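Local coordinates for hypothetical protein (Bacteroides uniformis ATCC 8492, PDB 4QRL) that is of unknown function but adopts a lipocalin-like beta barrel, a fold that in relatives often binds small hydrophobic ligands, at residues Y18-A21 with D22-E26; K77-D80 with T81-W85. All coordinates share one frame; numbering follows the deposited sequence.

Contact 1. Residues Y18-A21 with D22-E26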
ATOM      1  N   TYR A  18       5.534   1.053  -9.330  1.00 23.89           N
ATOM      2  CA  TYR A  18       6.254   1.984  -8.480  1.00 24.10           C
ATOM      3  C   TYR A  18       6.963   2.955  -9.372  1.00 27.05           C
ATOM      4  O   TYR A  18       7.576   2.541 -10.358  1.00 28.16           O
ATOM      5  CB  TYR A  18       7.272   1.323  -7.539  1.00 25.28           C
ATOM      6  CG  TYR A  18       6.695   0.631  -6.331  1.00 26.24           C
ATOM      7  CD1 TYR A  18       6.132   1.362  -5.287  1.00 28.54           C
ATOM      8  CD2 TYR A  18       6.813  -0.745  -6.173  1.00 27.18           C
ATOM      9  CE1 TYR A  18       5.636   0.731  -4.151  1.00 27.77           C
ATOM     10  CE2 TYR A  18       6.319  -1.386  -5.046  1.00 28.33           C
ATOM     11  CZ  TYR A  18       5.717  -0.645  -4.044  1.00 32.47           C
ATOM     12  OH  TYR A  18       5.261  -1.283  -2.923  1.00 31.67           O
ATOM     13  N   GLN A  19       6.943   4.246  -9.024  1.00 23.85           N
ATOM     14  CA  GLN A  19       7.728   5.224  -9.776  1.00 24.15           C
ATOM     15  C   GLN A  19       8.717   5.768  -8.791  1.00 27.83           C
ATOM     16  O   GLN A  19       8.362   6.529  -7.901  1.00 26.09           O
ATOM     17  CB  GLN A  19       6.866   6.304 -10.414  1.00 24.46           C
ATOM     18  CG  GLN A  19       5.956   5.750 -11.485  1.00 28.79           C
ATOM     19  CD  GLN A  19       5.079   6.823 -12.051  1.00 41.01           C
ATOM     20  OE1 GLN A  19       5.141   7.994 -11.651  1.00 31.69           O
ATOM     21  NE2 GLN A  19       4.209   6.431 -12.954  1.00 37.71           N
ATOM     22  N   TYR A  20       9.950   5.310  -8.900  1.00 25.56           N
ATOM     23  CA  TYR A  20      10.942   5.667  -7.936  1.00 26.38           C
ATOM     24  C   TYR A  20      11.454   7.081  -8.098  1.00 32.76           C
ATOM     25  O   TYR A  20      11.496   7.630  -9.208  1.00 33.63           O
ATOM     26  CB  TYR A  20      12.073   4.638  -7.981  1.00 28.43           C
ATOM     27  CG  TYR A  20      11.614   3.297  -7.447  1.00 27.60           C
ATOM     28  CD1 TYR A  20      11.558   3.051  -6.080  1.00 28.65           C
ATOM     29  CD2 TYR A  20      11.274   2.258  -8.312  1.00 27.46           C
ATOM     30  CE1 TYR A  20      11.127   1.825  -5.582  1.00 28.92           C
ATOM     31  CE2 TYR A  20      10.841   1.024  -7.824  1.00 27.55           C
ATOM     32  CZ  TYR A  20      10.789   0.806  -6.457  1.00 34.09           C
ATOM     33  OH  TYR A  20      10.441  -0.430  -5.957  1.00 32.57           O
ATOM     34  N   ALA A  21      11.855   7.669  -6.967  1.00 32.19           N
ATOM     35  CA  ALA A  21      12.364   9.032  -6.900  1.00 34.67           C
ATOM     36  C   ALA A  21      13.532   9.266  -7.851  1.00 41.99           C
ATOM     37  O   ALA A  21      13.620  10.348  -8.432  1.00 44.83           O
ATOM     38  CB  ALA A  21      12.774   9.357  -5.483  1.00 36.43           C
ATOM     39  N   ASP A  22      14.381   8.239  -8.090  1.00 38.11           N
ATOM     40  CA  ASP A  22      15.530   8.363  -9.000  1.00 38.43           C
ATOM     41  C   ASP A  22      15.142   8.276 -10.483  1.00 41.62           C
ATOM     42  O   ASP A  22      16.038   8.285 -11.314  1.00 42.19           O
ATOM     43  CB  ASP A  22      16.631   7.304  -8.684  1.00 40.10           C
ATOM     44  CG  ASP A  22      16.228   5.847  -8.875  1.00 44.84           C
ATOM     45  OD1 ASP A  22      15.283   5.578  -9.678  1.00 38.41           O
ATOM     46  OD2 ASP A  22      16.880   4.968  -8.266  1.00 48.81           O
ATOM     47  N   GLY A  23      13.840   8.141 -10.800  1.00 38.84           N
ATOM     48  CA  GLY A  23      13.350   8.088 -12.179  1.00 38.01           C
ATOM     49  C   GLY A  23      12.965   6.714 -12.698  1.00 40.26           C
ATOM     50  O   GLY A  23      12.267   6.602 -13.713  1.00 39.67           O
ATOM     51  N   THR A  24      13.385   5.656 -11.990  1.00 34.18           N
ATOM     52  CA  THR A  24      13.079   4.281 -12.377  1.00 32.51           C
ATOM     53  C   THR A  24      11.596   3.975 -12.149  1.00 35.39           C
ATOM     54  O   THR A  24      11.013   4.432 -11.166  1.00 34.13           O
ATOM     55  CB  THR A  24      13.974   3.322 -11.572  1.00 38.80           C
ATOM     56  OG1 THR A  24      15.323   3.737 -11.737  1.00 40.40           O
ATOM     57  CG2 THR A  24      13.823   1.853 -11.981  1.00 35.97           C
ATOM     58  N   SER A  25      10.995   3.188 -13.054  1.00 32.15           N
ATOM     59  CA  SER A  25       9.631   2.702 -12.897  1.00 30.60           C
ATOM     60  C   SER A  25       9.640   1.177 -12.991  1.00 32.11           C
ATOM     61  O   SER A  25      10.411   0.613 -13.764  1.00 31.71           O
ATOM     62  CB  SER A  25       8.682   3.330 -13.918  1.00 34.79           C
ATOM     63  OG  SER A  25       8.711   2.653 -15.166  1.00 47.51           O
ATOM     64  N   GLU A  26       8.834   0.510 -12.173  1.00 26.92           N
ATOM     65  CA  GLU A  26       8.747  -0.941 -12.222  1.00 25.74           C
ATOM     66  C   GLU A  26       7.342  -1.403 -12.015  1.00 28.17           C
ATOM     67  O   GLU A  26       6.670  -0.938 -11.094  1.00 27.05           O
ATOM     68  CB  GLU A  26       9.670  -1.592 -11.177  1.00 26.89           C
ATOM     69  CG  GLU A  26       9.839  -3.084 -11.412  1.00 30.92           C
ATOM     70  CD  GLU A  26      10.907  -3.737 -10.564  1.00 45.78           C
ATOM     71  OE1 GLU A  26      11.069  -3.353  -9.381  1.00 30.09           O
ATOM     72  OE2 GLU A  26      11.528  -4.697 -11.069  1.00 36.74           O
TER
HETATM   73  O   HOH W   1       9.554  -2.311  -7.707  1.00 34.50           O
HETATM   74  O   HOH W   2      10.077   7.632 -11.375  1.00 46.65           O
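Tyr20 places CG anti to its own carbonyl carbon (chi1 -69°), which lays the ring along the opposite arm toward Glu26, while Asp22, with CG between its backbone N and carbonyl carbon (chi1 64°), turns its carboxylate toward Thr24, two residues on. Both belong to the tip of the beta hairpin joining strands 11-19 and 25-36 of the barrel. Tyr18 and Glu26 form a hydrogen-bonded antiparallel pair: Tyr18 N gives to Glu26 O at 2.9 Å and Glu26 N returns a bond to Tyr18 O. Gln19 and Ser25, a non-hydrogen-bonded pair, follow as the last before the turn. Beyond the strand ends, Tyr20 N reaches Thr24 O at 2.7 Å. A type I turn from Tyr20 to Gly23 then reverses the chain, held by Gly23 N on Tyr20 O (2.9 Å). Gly23 takes a positive phi, where a side chain would jam against the preceding carbonyl oxygen. Asp22 forms an Asx turn: its OD1 accepts Thr24 N nearly along its C-O axis and Thr24 OG1 from above the carboxylate plane, so two bonds on this oxygen limit the turning of the carboxylate. Thr24 O lies near the plane of the Tyr20 ring, at its edge, 3.6 Å from CD2. Farther out, a water in the plane of this ring joins Tyr20 OH (2.7 Å) to Glu26, donating to OE1.

Contact 2. Residues K77-D80 with T81-W85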
ATOM      1  N   LYS A  77       7.974 -12.558   8.376  1.00 33.12           N
ATOM      2  CA  LYS A  77       9.243 -12.872   7.684  1.00 33.27           C
ATOM      3  C   LYS A  77       9.346 -12.129   6.313  1.00 33.23           C
ATOM      4  O   LYS A  77      10.446 -11.856   5.854  1.00 32.27           O
ATOM      5  CB  LYS A  77       9.411 -14.394   7.493  1.00 38.47           C
ATOM      6  CG  LYS A  77       8.536 -14.992   6.381  1.00 46.99           C
ATOM      7  CD  LYS A  77       8.654 -16.518   6.277  1.00 63.69           C
ATOM      8  CE  LYS A  77       7.637 -17.117   5.325  1.00 72.53           C
ATOM      9  NZ  LYS A  77       6.237 -16.999   5.833  1.00 78.87           N
ATOM     10  N   ASN A  78       8.201 -11.787   5.685  1.00 30.03           N
ATOM     11  CA  ASN A  78       8.219 -11.060   4.413  1.00 28.80           C
ATOM     12  C   ASN A  78       7.984  -9.564   4.575  1.00 31.51           C
ATOM     13  O   ASN A  78       7.859  -8.873   3.563  1.00 30.21           O
ATOM     14  CB  ASN A  78       7.211 -11.640   3.425  1.00 31.58           C
ATOM     15  CG  ASN A  78       7.776 -12.833   2.727  1.00 49.76           C
ATOM     16  OD1 ASN A  78       7.361 -13.963   2.954  1.00 44.55           O
ATOM     17  ND2 ASN A  78       8.802 -12.609   1.938  1.00 43.22           N
ATOM     18  N   TYR A  79       7.992  -9.039   5.821  1.00 29.50           N
ATOM     19  CA  TYR A  79       7.743  -7.612   6.061  1.00 29.94           C
ATOM     20  C   TYR A  79       8.635  -6.649   5.206  1.00 35.05           C
ATOM     21  O   TYR A  79       8.102  -5.734   4.564  1.00 33.93           O
ATOM     22  CB  TYR A  79       7.885  -7.278   7.540  1.00 31.62           C
ATOM     23  CG  TYR A  79       7.560  -5.841   7.850  1.00 33.59           C
ATOM     24  CD1 TYR A  79       6.265  -5.349   7.694  1.00 32.81           C
ATOM     25  CD2 TYR A  79       8.554  -4.951   8.250  1.00 36.34           C
ATOM     26  CE1 TYR A  79       5.970  -4.013   7.925  1.00 30.67           C
ATOM     27  CE2 TYR A  79       8.257  -3.618   8.531  1.00 37.07           C
ATOM     28  CZ  TYR A  79       6.959  -3.156   8.368  1.00 39.38           C
ATOM     29  OH  TYR A  79       6.641  -1.850   8.647  1.00 37.82           O
ATOM     30  N   ASP A  80       9.952  -6.884   5.143  1.00 31.64           N
ATOM     31  CA  ASP A  80      10.849  -6.003   4.366  1.00 30.56           C
ATOM     32  C   ASP A  80      10.768  -6.176   2.851  1.00 34.20           C
ATOM     33  O   ASP A  80      11.259  -5.317   2.105  1.00 33.39           O
ATOM     34  CB  ASP A  80      12.292  -6.184   4.801  1.00 32.55           C
ATOM     35  CG  ASP A  80      12.590  -5.744   6.215  1.00 37.10           C
ATOM     36  OD1 ASP A  80      11.762  -5.006   6.798  1.00 36.68           O
ATOM     37  OD2 ASP A  80      13.659  -6.110   6.731  1.00 40.30           O
ATOM     38  N   THR A  81      10.141  -7.261   2.392  1.00 29.62           N
ATOM     39  CA  THR A  81       9.954  -7.499   0.975  1.00 29.76           C
ATOM     40  C   THR A  81       8.892  -6.548   0.440  1.00 33.99           C
ATOM     41  O   THR A  81       9.012  -6.038  -0.682  1.00 34.24           O
ATOM     42  CB  THR A  81       9.554  -8.972   0.743  1.00 36.07           C
ATOM     43  OG1 THR A  81      10.543  -9.802   1.326  1.00 39.55           O
ATOM     44  CG2 THR A  81       9.389  -9.325  -0.718  1.00 31.65           C
ATOM     45  N   TYR A  82       7.844  -6.316   1.242  1.00 30.09           N
ATOM     46  CA  TYR A  82       6.692  -5.563   0.755  1.00 28.81           C
ATOM     47  C   TYR A  82       6.471  -4.230   1.418  1.00 34.50           C
ATOM     48  O   TYR A  82       5.787  -3.388   0.828  1.00 34.57           O
ATOM     49  CB  TYR A  82       5.441  -6.425   0.896  1.00 29.00           C
ATOM     50  CG  TYR A  82       5.511  -7.690   0.064  1.00 29.27           C
ATOM     51  CD1 TYR A  82       5.401  -7.642  -1.325  1.00 30.97           C
ATOM     52  CD2 TYR A  82       5.709  -8.929   0.661  1.00 30.47           C
ATOM     53  CE1 TYR A  82       5.472  -8.799  -2.096  1.00 30.86           C
ATOM     54  CE2 TYR A  82       5.794 -10.093  -0.100  1.00 31.50           C
ATOM     55  CZ  TYR A  82       5.662 -10.021  -1.477  1.00 34.94           C
ATOM     56  OH  TYR A  82       5.744 -11.152  -2.229  1.00 32.37           O
ATOM     57  N   PHE A  83       7.009  -4.030   2.633  1.00 30.62           N
ATOM     58  CA  PHE A  83       6.819  -2.794   3.376  1.00 30.09           C
ATOM     59  C   PHE A  83       8.145  -2.289   3.923  1.00 35.79           C
ATOM     60  O   PHE A  83       8.744  -1.395   3.307  1.00 35.32           O
ATOM     61  CB  PHE A  83       5.750  -2.999   4.477  1.00 30.07           C
ATOM     62  CG  PHE A  83       4.379  -3.259   3.894  1.00 30.17           C
ATOM     63  CD1 PHE A  83       3.563  -2.201   3.495  1.00 32.76           C
ATOM     64  CD2 PHE A  83       3.921  -4.561   3.695  1.00 30.31           C
ATOM     65  CE1 PHE A  83       2.305  -2.439   2.926  1.00 32.64           C
ATOM     66  CE2 PHE A  83       2.687  -4.796   3.091  1.00 32.91           C
ATOM     67  CZ  PHE A  83       1.890  -3.735   2.706  1.00 30.97           C
ATOM     68  N   GLY A  84       8.609  -2.852   5.044  1.00 32.26           N
ATOM     69  CA  GLY A  84       9.873  -2.425   5.640  1.00 33.95           C
ATOM     70  C   GLY A  84       9.793  -1.055   6.289  1.00 37.36           C
ATOM     71  O   GLY A  84      10.818  -0.424   6.530  1.00 37.24           O
ATOM     72  N   TRP A  85       8.561  -0.575   6.584  1.00 33.65           N
ATOM     73  CA  TRP A  85       8.370   0.743   7.187  1.00 32.72           C
ATOM     74  C   TRP A  85       8.865   0.784   8.608  1.00 37.40           C
ATOM     75  O   TRP A  85       8.592  -0.159   9.360  1.00 37.34           O
ATOM     76  CB  TRP A  85       6.890   1.161   7.172  1.00 29.57           C
ATOM     77  CG  TRP A  85       6.226   1.192   5.831  1.00 29.13           C
ATOM     78  CD1 TRP A  85       6.816   1.362   4.611  1.00 31.46           C
ATOM     79  CD2 TRP A  85       4.816   1.132   5.590  1.00 28.06           C
ATOM     80  NE1 TRP A  85       5.864   1.339   3.621  1.00 30.06           N
ATOM     81  CE2 TRP A  85       4.623   1.232   4.193  1.00 30.41           C
ATOM     82  CE3 TRP A  85       3.689   0.988   6.424  1.00 29.00           C
ATOM     83  CZ2 TRP A  85       3.359   1.237   3.614  1.00 28.67           C
ATOM     84  CZ3 TRP A  85       2.431   0.996   5.843  1.00 28.78           C
ATOM     85  CH2 TRP A  85       2.276   1.099   4.453  1.00 28.89           C
TER
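Tyr79 meets Phe83, Gly84 and Trp85 where a single short helical turn, residues 79-82, runs out into the loop leading to the next strand of the lipocalin-like barrel. The Tyr79 side chain extends with CG anti to the backbone N (chi1 -177°), and this carries its ring past the end of the helix. Phe83 crosses it at about a right angle, its CB 3.6 Å from Tyr79 CE1. Over one face of the Tyr79 ring sits Gly84 N, offset toward the rim, and the carbonyl oxygen of Trp85 lies at the ring edge, in plane. There Tyr79 OH donates to Trp85 O at 2.7 Å, in the carbonyl plane and on a lone pair, while Trp85 CB packs against the same hydroxyl oxygen. A phenylalanine here would probably leave Trp85 O without its hydroxyl donor and the end of the ring less firmly fixed against the chain after the helix. The backbone of Tyr79 also holds the turn: Phe83 N meets Tyr79 O at 2.8 Å. Strand 64-69 supplies further apolar cover, with Leu69 touching Tyr79, Phe83 and Trp85.

At the other end, Asn78 occupies the N-cap position, though its side chain makes no capping bond. Its carbonyl oxygen takes Thr81 N at 3.0 Å. The side chains of Asn78 and Thr81 lie side by side and point the same way. Asn78 CB also rests 4.1 Å from Tyr82 CE2. A weak bond from Asn78 ND2 to Thr81 OG1, 3.4 Å long, links the polar ends.

Both contacts lie at the surface, with centres about 19 Å apart, and their nearest atoms come to about 4 Å without touching. Contact 1 has no buried residue and lies farther from the centre of the chain; it joins two neighbouring barrel strands through backbone pairing, a backbone-closed turn, a carboxylate bound to the threonine just past that turn, and water. Contact 2 joins no strands directly. It folds one short helix onto the loop that follows, and includes a buried tyrosine among aromatic neighbours that rest on strands 39-45 and 64-69. A tyrosine hydroxyl serves each site differently: in 18-26 it meets solvent water, whereas in 77-85 it bonds straight to a backbone carbonyl.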